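Local coordinates for protein malate dehydrogenase (Entamoeba histolytica, PDB 3I0P) that probably catalyses the NAD-dependent, reversible interconversion of malate and oxaloacetate, at residues 63-75 and 86-99. Sequence-based numbering, arbitrary orientation.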
loop_
_atom_site.group_PDB
_atom_site.type_symbol
_atom_site.label_atom_id
_atom_site.label_comp_id
_atom_site.label_asym_id
_atom_site.label_seq_id
_atom_site.Cartn_x
_atom_site.Cartn_y
_atom_site.Cartn_z
ATOM N N ILE A 63 14.879 15.442 24.080
ATOM C CA ILE A 63 15.147 16.883 24.112
ATOM C C ILE A 63 16.281 17.196 25.121
ATOM O O ILE A 63 17.162 18.037 24.859
ATOM C CB ILE A 63 13.886 17.691 24.459
ATOM C CG1 ILE A 63 12.790 17.440 23.418
ATOM C CG2 ILE A 63 14.210 19.187 24.553
ATOM C CD1 ILE A 63 11.433 18.025 23.778
ATOM N N LYS A 64 16.249 16.496 26.258
ATOM C CA LYS A 64 17.288 16.587 27.283
ATOM C C LYS A 64 18.646 16.068 26.779
ATOM O O LYS A 64 19.693 16.593 27.160
ATOM C CB LYS A 64 16.855 15.836 28.547
ATOM C CG LYS A 64 15.969 16.653 29.489
ATOM C CD LYS A 64 15.227 15.770 30.510
ATOM C CE LYS A 64 16.171 14.936 31.380
ATOM N NZ LYS A 64 15.494 13.790 32.062
ATOM N N LYS A 65 18.628 15.049 25.921
ATOM C CA LYS A 65 19.864 14.533 25.326
ATOM C C LYS A 65 20.188 15.213 23.985
ATOM O O LYS A 65 20.969 14.695 23.190
ATOM C CB LYS A 65 19.818 12.998 25.192
ATOM C CG LYS A 65 19.947 12.250 26.529
ATOM C CD LYS A 65 19.940 10.726 26.363
ATOM C CE LYS A 65 18.516 10.154 26.445
ATOM N NZ LYS A 65 18.383 8.773 25.892
ATOM N N GLY A 66 19.586 16.373 23.739
ATOM C CA GLY A 66 19.872 17.166 22.529
ATOM C C GLY A 66 19.511 16.528 21.190
ATOM O O GLY A 66 19.932 17.011 20.140
ATOM N N MET A 67 18.711 15.459 21.233
ATOM C CA MET A 67 18.331 14.685 20.045
ATOM C C MET A 67 17.223 15.329 19.200
ATOM O O MET A 67 17.002 14.949 18.045
ATOM C CB MET A 67 17.912 13.269 20.452
ATOM C CG MET A 67 18.967 12.533 21.228
ATOM S SD MET A 67 18.392 10.942 21.843
ATOM C CE MET A 67 18.354 9.934 20.367
ATOM N N ILE A 68 16.527 16.294 19.779
ATOM C CA ILE A 68 15.493 17.027 19.084
ATOM C C ILE A 68 15.791 18.490 19.349
ATOM O O ILE A 68 16.184 18.841 20.458
ATOM C CB ILE A 68 14.082 16.658 19.634
ATOM C CG1 ILE A 68 13.784 15.175 19.422
ATOM C CG2 ILE A 68 12.991 17.489 18.989
ATOM C CD1 ILE A 68 12.675 14.631 20.320
ATOM N N ASN A 69 15.620 19.332 18.334
ATOM C CA ASN A 69 15.622 20.776 18.519
ATOM C C ASN A 69 14.183 21.278 18.650
ATOM O O ASN A 69 13.457 21.363 17.656
ATOM C CB ASN A 69 16.350 21.465 17.359
ATOM C CG ASN A 69 16.381 22.988 17.484
ATOM O OD1 ASN A 69 15.773 23.578 18.382
ATOM N ND2 ASN A 69 17.087 23.630 16.565
ATOM N N PRO A 70 13.763 21.624 19.878
ATOM C CA PRO A 70 12.342 21.902 20.118
ATOM C C PRO A 70 11.823 23.262 19.618
ATOM O O PRO A 70 10.604 23.486 19.621
ATOM C CB PRO A 70 12.220 21.788 21.638
ATOM C CG PRO A 70 13.558 22.195 22.150
ATOM C CD PRO A 70 14.565 21.729 21.113
ATOM N N THR A 71 12.723 24.159 19.200
ATOM C CA THR A 71 12.309 25.459 18.628
ATOM C C THR A 71 12.445 25.489 17.113
ATOM O O THR A 71 12.162 26.505 16.477
ATOM C CB THR A 71 13.090 26.681 19.221
ATOM O OG1 THR A 71 14.496 26.514 19.010
ATOM C CG2 THR A 71 12.814 26.858 20.701
ATOM N N ALA A 72 12.870 24.366 16.542
ATOM C CA ALA A 72 13.161 24.278 15.116
ATOM C C ALA A 72 11.903 24.244 14.266
ATOM O O ALA A 72 10.861 23.732 14.689
ATOM C CB ALA A 72 14.012 23.061 14.834
ATOM N N LYS A 73 12.018 24.792 13.062
ATOM C CA LYS A 73 10.963 24.724 12.064
ATOM C C LYS A 73 11.595 24.193 10.777
ATOM O O LYS A 73 12.809 24.330 10.598
ATOM C CB LYS A 73 10.351 26.107 11.838
ATOM C CG LYS A 73 9.835 26.795 13.099
ATOM C CD LYS A 73 8.341 26.559 13.333
ATOM C CE LYS A 73 7.836 27.424 14.496
ATOM N NZ LYS A 73 6.349 27.501 14.523
ATOM N N PRO A 74 10.794 23.567 9.883
ATOM C CA PRO A 74 11.351 23.056 8.624
ATOM C C PRO A 74 11.787 24.170 7.670
ATOM O O PRO A 74 11.282 25.291 7.766
ATOM C CB PRO A 74 10.181 22.277 8.026
ATOM C CG PRO A 74 8.976 22.939 8.592
ATOM C CD PRO A 74 9.367 23.234 10.008
ATOM N N SER A 75 12.718 23.858 6.768
ATOM C CA SER A 75 13.164 24.802 5.737
ATOM C C SER A 75 12.840 24.274 4.348
ATOM O O SER A 75 13.077 23.100 4.051
ATOM C CB SER A 75 14.674 25.040 5.827
ATOM O OG SER A 75 15.045 25.601 7.071
ATOM N N LEU A 86 11.465 19.451 2.226
ATOM C CA LEU A 86 11.754 20.146 3.464
ATOM C C LEU A 86 12.924 19.502 4.194
ATOM O O LEU A 86 13.054 18.278 4.229
ATOM C CB LEU A 86 10.528 20.178 4.376
ATOM C CG LEU A 86 9.205 20.802 3.905
ATOM C CD1 LEU A 86 8.095 20.456 4.892
ATOM C CD2 LEU A 86 9.304 22.312 3.720
ATOM N N ASP A 87 13.782 20.351 4.755
ATOM C CA ASP A 87 14.791 19.930 5.710
ATOM C C ASP A 87 14.186 20.157 7.087
ATOM O O ASP A 87 13.797 21.278 7.424
ATOM C CB ASP A 87 16.044 20.774 5.525
ATOM C CG ASP A 87 17.176 20.375 6.453
ATOM O OD1 ASP A 87 17.097 19.326 7.120
ATOM O OD2 ASP A 87 18.169 21.138 6.517
ATOM N N GLY A 88 14.091 19.089 7.871
ATOM C CA GLY A 88 13.412 19.136 9.168
ATOM C C GLY A 88 14.161 19.857 10.270
ATOM O O GLY A 88 13.594 20.126 11.340
ATOM N N ASN A 89 15.437 20.157 10.012
ATOM C CA ASN A 89 16.296 20.904 10.938
ATOM C C ASN A 89 16.369 20.253 12.305
ATOM O O ASN A 89 16.541 20.929 13.324
ATOM C CB ASN A 89 15.830 22.358 11.052
ATOM C CG ASN A 89 16.104 23.148 9.801
ATOM O OD1 ASN A 89 17.173 23.030 9.207
ATOM N ND2 ASN A 89 15.139 23.959 9.385
ATOM N N ASN A 90 16.223 18.926 12.306
ATOM C CA ASN A 90 16.248 18.094 13.518
ATOM C C ASN A 90 15.110 18.429 14.499
ATOM O O ASN A 90 15.208 18.166 15.700
ATOM C CB ASN A 90 17.649 18.106 14.183
ATOM C CG ASN A 90 17.746 17.176 15.397
ATOM O OD1 ASN A 90 18.234 17.573 16.446
ATOM N ND2 ASN A 90 17.279 15.950 15.257
ATOM N N GLY A 91 14.018 18.985 13.975
ATOM C CA GLY A 91 12.841 19.272 14.800
ATOM C C GLY A 91 11.975 18.054 15.098
ATOM O O GLY A 91 12.328 16.917 14.761
ATOM N N PHE A 92 10.836 18.300 15.738
ATOM C CA PHE A 92 9.836 17.267 15.988
ATOM C C PHE A 92 9.223 16.798 14.680
ATOM O O PHE A 92 8.824 17.619 13.845
ATOM C CB PHE A 92 8.680 17.833 16.780
ATOM C CG PHE A 92 9.019 18.268 18.167
ATOM C CD1 PHE A 92 9.215 17.327 19.183
ATOM C CD2 PHE A 92 9.052 19.628 18.483
ATOM C CE1 PHE A 92 9.479 17.743 20.486
ATOM C CE2 PHE A 92 9.304 20.047 19.777
ATOM C CZ PHE A 92 9.520 19.108 20.782
ATOM N N GLY A 93 9.098 15.485 14.518
ATOM C CA GLY A 93 8.423 14.942 13.350
ATOM C C GLY A 93 7.018 15.495 13.216
ATOM O O GLY A 93 6.540 15.714 12.109
ATOM N N HIS A 94 6.371 15.724 14.359
ATOM C CA HIS A 94 4.997 16.232 14.417
ATOM C C HIS A 94 4.939 17.640 13.883
ATOM O O HIS A 94 3.961 18.018 13.234
ATOM C CB HIS A 94 4.469 16.215 15.847
ATOM C CG HIS A 94 5.063 15.137 16.692
ATOM N ND1 HIS A 94 6.280 15.281 17.325
ATOM C CD2 HIS A 94 4.625 13.891 16.991
ATOM C CE1 HIS A 94 6.556 14.175 17.991
ATOM N NE2 HIS A 94 5.569 13.316 17.807
ATOM N N VAL A 95 5.994 18.411 14.143
ATOM C CA VAL A 95 6.105 19.764 13.609
ATOM C C VAL A 95 6.292 19.703 12.092
ATOM O O VAL A 95 5.539 20.329 11.348
ATOM C CB VAL A 95 7.236 20.563 14.308
ATOM C CG1 VAL A 95 7.548 21.859 13.562
ATOM C CG2 VAL A 95 6.856 20.850 15.758
ATOM N N ASN A 96 7.281 18.932 11.640
ATOM C CA ASN A 96 7.557 18.792 10.212
ATOM C C ASN A 96 6.352 18.174 9.490
ATOM O O ASN A 96 5.916 18.666 8.436
ATOM C CB ASN A 96 8.841 17.979 9.975
ATOM C CG ASN A 96 10.087 18.637 10.596
ATOM O OD1 ASN A 96 10.360 19.815 10.371
ATOM N ND2 ASN A 96 10.841 17.867 11.376
ATOM N N GLY A 97 5.799 17.119 10.089
ATOM C CA GLY A 97 4.642 16.425 9.542
ATOM C C GLY A 97 3.413 17.302 9.354
ATOM O O GLY A 97 2.790 17.286 8.283
ATOM N N THR A 98 3.068 18.064 10.395
ATOM C CA THR A 98 1.887 18.917 10.373
ATOM C C THR A 98 2.049 19.987 9.311
ATOM O O THR A 98 1.163 20.199 8.484
ATOM C CB THR A 98 1.623 19.548 11.754
ATOM O OG1 THR A 98 1.370 18.506 12.697
ATOM C CG2 THR A 98 0.426 20.483 11.719
ATOM N N ILE A 99 3.195 20.647 9.325
ATOM C CA ILE A 99 3.489 21.653 8.316
ATOM C C ILE A 99 3.540 21.044 6.897
ATOM O O ILE A 99 2.887 21.554 5.981
ATOM C CB ILE A 99 4.754 22.443 8.680
ATOM C CG1 ILE A 99 4.488 23.232 9.969
ATOM C CG2 ILE A 99 5.205 23.355 7.498
ATOM C CD1 ILE A 99 5.735 23.711 10.677
HETATM O O HOH W 1 10.846 21.449 16.210
#
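Ile63, in the last turn of helix 55-64, brings CD1 to the edge of the Phe92 ring, 3.7 Å from CZ. A Schellman motif with Gly66 at its C-prime position then ends the helix, a positive-phi site that suits glycine. Asn90, its CG anti to the backbone N (chi1 -176°), extends its amide to Met67, where ND2 donates to Met67 O (3.0 Å) from above the carbonyl plane; its OD1 is bound by Lys279. Ile68 lays CG2 over a face of Phe92 in a CH-pi contact. Asn69 N gives a nearly straight bond to Asn90 O, while Asn69 OD1 receives Thr71 N in an Asx turn. Pro70 packs obliquely against the same Phe92 ring. One water donates to Asn69 O and Ala72 O and accepts from Phe92 N, and small Ala72 fits with CB 4.0 Å from Gly91 CA. The amide of Asn89 bridges two acceptors in its plane, since ND2 donates to Lys73 O (2.7 Å) and to Ser75 OG (2.8 Å). Pro74, with its compact apolar ring, rests on the helix 93-111 side chains, with CD 3.7 Å from Ile99 CD1 and CB beside OD1 of Asn96, whose ND2 hydrogen-bonds Ser121 OG. Ser75 and Asp87 exchange backbone bonds as an antiparallel hydrogen-bonded pair. A type I' turn, Gly88 to Gly91, its central Asn89 and Asn90 at positive phi that asparagine tolerates well, links edge hairpin 75-79/83-87 to helix 93-111 in the malate/L-lactate dehydrogenase fold.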